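Local coordinates for beta-glucoside phosphorylase BglX (Unidentified, PDB 5VQE), which probably cleaves beta-glucosides by phosphorolysis, as a family 3 glycoside phosphorylase that forms a covalent glycosyl-enzyme intermediate, at residues Val116-Asp121 with Ser391-Lys396; Gly273-Arg278 with Gly283-Asp288. One frame throughout, in Å; residues are numbered along the deposited sequence.

Contact 1: Val116-Asp121 with Ser391-Lys396; sequences VAATDD and SITLVK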
# COMPACT_ATOMS: atom_id res chain seq x y z
N VAL A 116 -2.66 12.32 -0.91
CA VAL A 116 -3.39 12.55 -2.14
C VAL A 116 -4.86 12.83 -1.85
O VAL A 116 -5.47 13.73 -2.45
CB VAL A 116 -3.23 11.34 -3.07
CG1 VAL A 116 -4.21 11.41 -4.25
CG2 VAL A 116 -1.79 11.26 -3.55
N ALA A 117 -5.47 12.05 -0.96
CA ALA A 117 -6.88 12.24 -0.65
C ALA A 117 -7.14 13.60 -0.02
O ALA A 117 -8.19 14.21 -0.25
CB ALA A 117 -7.38 11.14 0.29
N ALA A 118 -6.19 14.09 0.78
CA ALA A 118 -6.35 15.40 1.42
C ALA A 118 -6.38 16.54 0.40
O ALA A 118 -6.94 17.60 0.69
CB ALA A 118 -5.23 15.62 2.43
N THR A 119 -5.78 16.36 -0.78
CA THR A 119 -5.95 17.37 -1.83
C THR A 119 -7.39 17.45 -2.30
O THR A 119 -7.80 18.48 -2.85
CB THR A 119 -5.05 17.09 -3.05
OG1 THR A 119 -5.60 16.02 -3.84
CG2 THR A 119 -3.61 16.75 -2.65
N ASP A 120 -8.17 16.38 -2.09
CA ASP A 120 -9.54 16.24 -2.60
C ASP A 120 -9.63 16.54 -4.09
O ASP A 120 -10.66 16.99 -4.59
CB ASP A 120 -10.52 17.12 -1.82
CG ASP A 120 -11.95 16.60 -1.90
OD1 ASP A 120 -12.13 15.38 -2.09
OD2 ASP A 120 -12.89 17.41 -1.79
N ASP A 121 -8.56 16.27 -4.82
CA ASP A 121 -8.54 16.42 -6.27
C ASP A 121 -8.15 15.09 -6.89
O ASP A 121 -7.00 14.65 -6.76
CB ASP A 121 -7.56 17.52 -6.68
CG ASP A 121 -7.61 17.81 -8.16
OD1 ASP A 121 -8.14 16.96 -8.92
OD2 ASP A 121 -7.14 18.89 -8.56
N SER A 391 -1.95 19.26 -0.03
CA SER A 391 -2.36 18.25 0.93
C SER A 391 -2.26 18.70 2.39
O SER A 391 -3.11 18.34 3.21
CB SER A 391 -1.54 16.97 0.74
OG SER A 391 -0.19 17.16 1.15
N ILE A 392 -1.23 19.47 2.73
CA ILE A 392 -0.93 19.72 4.14
C ILE A 392 -2.12 20.41 4.79
O ILE A 392 -2.67 21.38 4.25
CB ILE A 392 0.37 20.52 4.28
CG1 ILE A 392 1.52 19.71 3.69
CG2 ILE A 392 0.64 20.85 5.76
CD1 ILE A 392 2.87 20.40 3.72
N THR A 393 -2.52 19.91 5.96
CA THR A 393 -3.81 20.24 6.56
C THR A 393 -3.60 20.88 7.92
O THR A 393 -3.01 20.26 8.82
CB THR A 393 -4.69 19.00 6.70
OG1 THR A 393 -4.81 18.35 5.43
CG2 THR A 393 -6.07 19.38 7.21
N LEU A 394 -4.10 22.10 8.09
CA LEU A 394 -4.16 22.76 9.39
C LEU A 394 -5.38 22.23 10.14
O LEU A 394 -6.51 22.59 9.81
CB LEU A 394 -4.24 24.27 9.20
CG LEU A 394 -3.47 25.23 10.12
CD1 LEU A 394 -4.21 26.57 10.20
CD2 LEU A 394 -3.23 24.66 11.50
N VAL A 395 -5.16 21.38 11.14
CA VAL A 395 -6.27 20.69 11.82
C VAL A 395 -6.77 21.50 13.00
O VAL A 395 -7.98 21.67 13.19
CB VAL A 395 -5.82 19.29 12.29
CG1 VAL A 395 -6.96 18.57 13.02
CG2 VAL A 395 -5.34 18.47 11.11
N LYS A 396 -5.85 21.99 13.82
CA LYS A 396 -6.17 22.66 15.07
C LYS A 396 -5.26 23.87 15.16
O LYS A 396 -4.05 23.75 14.97
CB LYS A 396 -5.98 21.71 16.26
CG LYS A 396 -6.42 22.24 17.61
CD LYS A 396 -6.24 21.17 18.68
CE LYS A 396 -6.57 21.68 20.06
NZ LYS A 396 -6.35 20.62 21.09
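A118 and T119, at the end of helix 113-119, press on S391 and T393 where the last turn of helix 378-391 gives way to strand 393-397. The first helix belongs to the TIM-barrel part of this family 3 enzyme. The strand is an edge of the mixed sheet of the following alpha/beta domain, so this is a small interdomain seam. Between the two segments the contact is van der Waals only, with 143 Å² buried; the A118 backbone also bonds to K553.

A118 points its methyl toward segment 391-396. Its CB meets the carbonyl O of S391 at 3.5 Å and lies 4.1 Å from OG1 of T393, a close approach to backbone that suits a residue as small as alanine. T119 comes alongside with its methyl branch: CG2 of T119 is 4.0 Å from CB of S391. The torsion decides which branch does this. With chi1 at 76°, OG1 sits between the backbone N and the carbonyl carbon and turns back on its own helix, while CG2 lies beside the N and faces S391. OG1 of T119 donates to the carbonyl O of V116 at 2.7 Å and accepts from N of D121, the bond that defines an ST turn. Threonine thus serves both tasks, its hydroxyl closing the helix and its methyl packing outward. D120 follows with positive phi and forms salt bridges to R171 and R174, and D121 is the N-cap of helix 122-138.

S391 likewise offers carbon rather than oxygen to T119, since its OG turns back to weak bonds with the carbonyls of I387 and A388. T393 has a second partner in the hydroxyl of Y530. Its OG1 also donates to the S391 carbonyl touched by A118, an OG1 to O bond of 2.8 Å with a C=O...donor angle of 161°.

Contact 2: Gly273-Arg278 with Gly283-Asp288; sequences GILRGR and GLICTD. With G2F (2-deoxy-2-fluoro-alpha-D-glucopyranose), chain B.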
# COMPACT_ATOMS: atom_id res chain seq x y z
N GLY A 273 -19.10 -16.88 -3.96
CA GLY A 273 -20.46 -16.40 -3.71
C GLY A 273 -20.62 -14.90 -3.94
O GLY A 273 -21.54 -14.47 -4.63
N ILE A 274 -19.74 -14.09 -3.36
CA ILE A 274 -19.87 -12.64 -3.47
C ILE A 274 -19.19 -12.12 -4.74
O ILE A 274 -19.85 -11.53 -5.61
CB ILE A 274 -19.32 -11.93 -2.22
CG1 ILE A 274 -20.10 -12.34 -0.96
CG2 ILE A 274 -19.36 -10.42 -2.39
CD1 ILE A 274 -21.61 -12.03 -1.00
N LEU A 275 -17.88 -12.34 -4.88
CA LEU A 275 -17.15 -11.71 -5.98
C LEU A 275 -17.58 -12.24 -7.34
O LEU A 275 -18.00 -11.47 -8.21
CB LEU A 275 -15.64 -11.91 -5.81
CG LEU A 275 -14.91 -11.05 -4.80
CD1 LEU A 275 -13.42 -11.40 -4.91
CD2 LEU A 275 -15.14 -9.56 -5.04
N ARG A 276 -17.45 -13.55 -7.56
CA ARG A 276 -17.83 -14.12 -8.85
C ARG A 276 -19.34 -14.09 -9.03
O ARG A 276 -19.84 -13.76 -10.12
CB ARG A 276 -17.33 -15.56 -9.00
CG ARG A 276 -15.83 -15.75 -8.98
CD ARG A 276 -15.14 -15.03 -10.11
NE ARG A 276 -13.72 -15.39 -10.20
CZ ARG A 276 -12.79 -14.68 -10.81
NH1 ARG A 276 -13.10 -13.54 -11.41
NH2 ARG A 276 -11.53 -15.09 -10.83
N GLY A 277 -20.08 -14.45 -7.99
CA GLY A 277 -21.52 -14.59 -8.11
C GLY A 277 -22.23 -13.26 -8.09
O GLY A 277 -22.68 -12.76 -9.13
N ARG A 278 -22.31 -12.65 -6.91
CA ARG A 278 -23.13 -11.45 -6.76
C ARG A 278 -22.58 -10.27 -7.55
O ARG A 278 -23.34 -9.55 -8.19
CB ARG A 278 -23.25 -11.10 -5.28
CG ARG A 278 -24.27 -10.00 -4.98
CD ARG A 278 -24.19 -9.58 -3.52
NE ARG A 278 -25.28 -8.69 -3.13
CZ ARG A 278 -26.23 -8.97 -2.23
NH1 ARG A 278 -27.16 -8.07 -1.96
NH2 ARG A 278 -26.24 -10.13 -1.58
N GLY A 283 -12.23 -10.60 -13.43
CA GLY A 283 -10.79 -10.49 -13.52
C GLY A 283 -10.06 -11.52 -12.68
O GLY A 283 -10.63 -12.49 -12.18
N LEU A 284 -8.76 -11.29 -12.51
CA LEU A 284 -7.87 -12.21 -11.81
C LEU A 284 -7.94 -11.98 -10.31
O LEU A 284 -7.83 -10.84 -9.84
CB LEU A 284 -6.44 -12.02 -12.32
CG LEU A 284 -5.36 -13.07 -12.01
CD1 LEU A 284 -4.10 -12.74 -12.76
CD2 LEU A 284 -5.00 -13.14 -10.54
N ILE A 285 -8.08 -13.06 -9.55
CA ILE A 285 -8.04 -13.01 -8.09
C ILE A 285 -6.72 -13.60 -7.62
O ILE A 285 -6.39 -14.75 -7.96
CB ILE A 285 -9.22 -13.77 -7.46
CG1 ILE A 285 -10.56 -13.14 -7.84
CG2 ILE A 285 -9.08 -13.80 -5.94
CD1 ILE A 285 -11.76 -13.96 -7.42
N CYS A 286 -5.96 -12.84 -6.85
CA CYS A 286 -4.75 -13.36 -6.21
C CYS A 286 -4.89 -13.23 -4.71
O CYS A 286 -5.64 -12.39 -4.20
CB CYS A 286 -3.49 -12.65 -6.70
SG CYS A 286 -3.37 -10.89 -6.27
N THR A 287 -4.18 -14.09 -3.98
CA THR A 287 -4.17 -13.98 -2.54
C THR A 287 -3.19 -12.90 -2.11
O THR A 287 -2.29 -12.50 -2.85
CB THR A 287 -3.81 -15.30 -1.86
OG1 THR A 287 -2.43 -15.60 -2.06
CG2 THR A 287 -4.64 -16.46 -2.42
N ASP A 288 -3.40 -12.39 -0.90
CA ASP A 288 -2.33 -11.69 -0.22
C ASP A 288 -1.26 -12.69 0.17
O ASP A 288 -1.48 -13.91 0.15
CB ASP A 288 -2.88 -10.95 1.00
CG ASP A 288 -1.88 -9.97 1.58
OD1 ASP A 288 -1.03 -9.44 0.81
OD2 ASP A 288 -1.99 -9.75 2.80
C1 G2F B . 0.04 -8.75 1.40
C2 G2F B . -0.33 -7.26 1.70
C3 G2F B . -0.58 -6.56 0.33
C4 G2F B . 0.67 -6.74 -0.57
C5 G2F B . 0.93 -8.28 -0.74
C6 G2F B . 2.24 -8.55 -1.58
O3 G2F B . -0.68 -5.18 0.58
O4 G2F B . 0.35 -6.25 -1.84
O5 G2F B . 1.16 -8.84 0.55
O6 G2F B . 3.29 -7.82 -1.01
F2 G2F B . -1.46 -7.20 2.44
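L275 reaches from helix 268-278 to strand 284-287, where its CD1 meets CD1 of I285 at 4.0 Å; two branched aliphatic chains suit this buried helix-to-strand layer of the TIM barrel. R276, next along, leaves the helix sidelong and bends at chi2 (-62°), which brings its guanidinium back to the strand. NH1 and NH2 of R276 both donate hydrogen bonds to the carbonyl O of G283, at 2.8 and 3.1 Å. That oxygen lies nearly in the guanidinium plane, while CD1 of I285 rests over one face, 3.6 Å from NH2 of R276. Cut back to an alanine here, the side chain would probably leave the G283 carbonyl without these two donors and D314 without its charged partner. G277 fits a wider pi-type turn in which R278 N bonds to O of G273, an oxygen that a beta carbon on G277 would strike. The strand leads to D288, whose OD1 is covalently bonded to C1 of the fluoroglucose (1.4 Å), consistent with a trapped nucleophile. Around the pair, D314 takes a salt bridge from R276, strand 237-244 lies parallel beside 284-287 with its L238 against L275, and helices 246-252 and 216-232 pack on I274.

Both contacts are buried, yet they share no helix or strand and their nearest atoms lie about 21 Å apart. Contact 2 is nested inside the long loop of chain closed by contact 1. It is local, joining a helix of the barrel to the strand that follows, whereas contact 1 brings together segments 270 residues apart and meets at a domain boundary. The chemistry follows the place. At the seam, small methyl groups rest on a carbonyl oxygen and a methylene while the hydroxyls are spent on their own side. Within the barrel, aliphatic packing is joined by a charged group bonding to backbone, on a strand that leads toward the sugar-bearing aspartate.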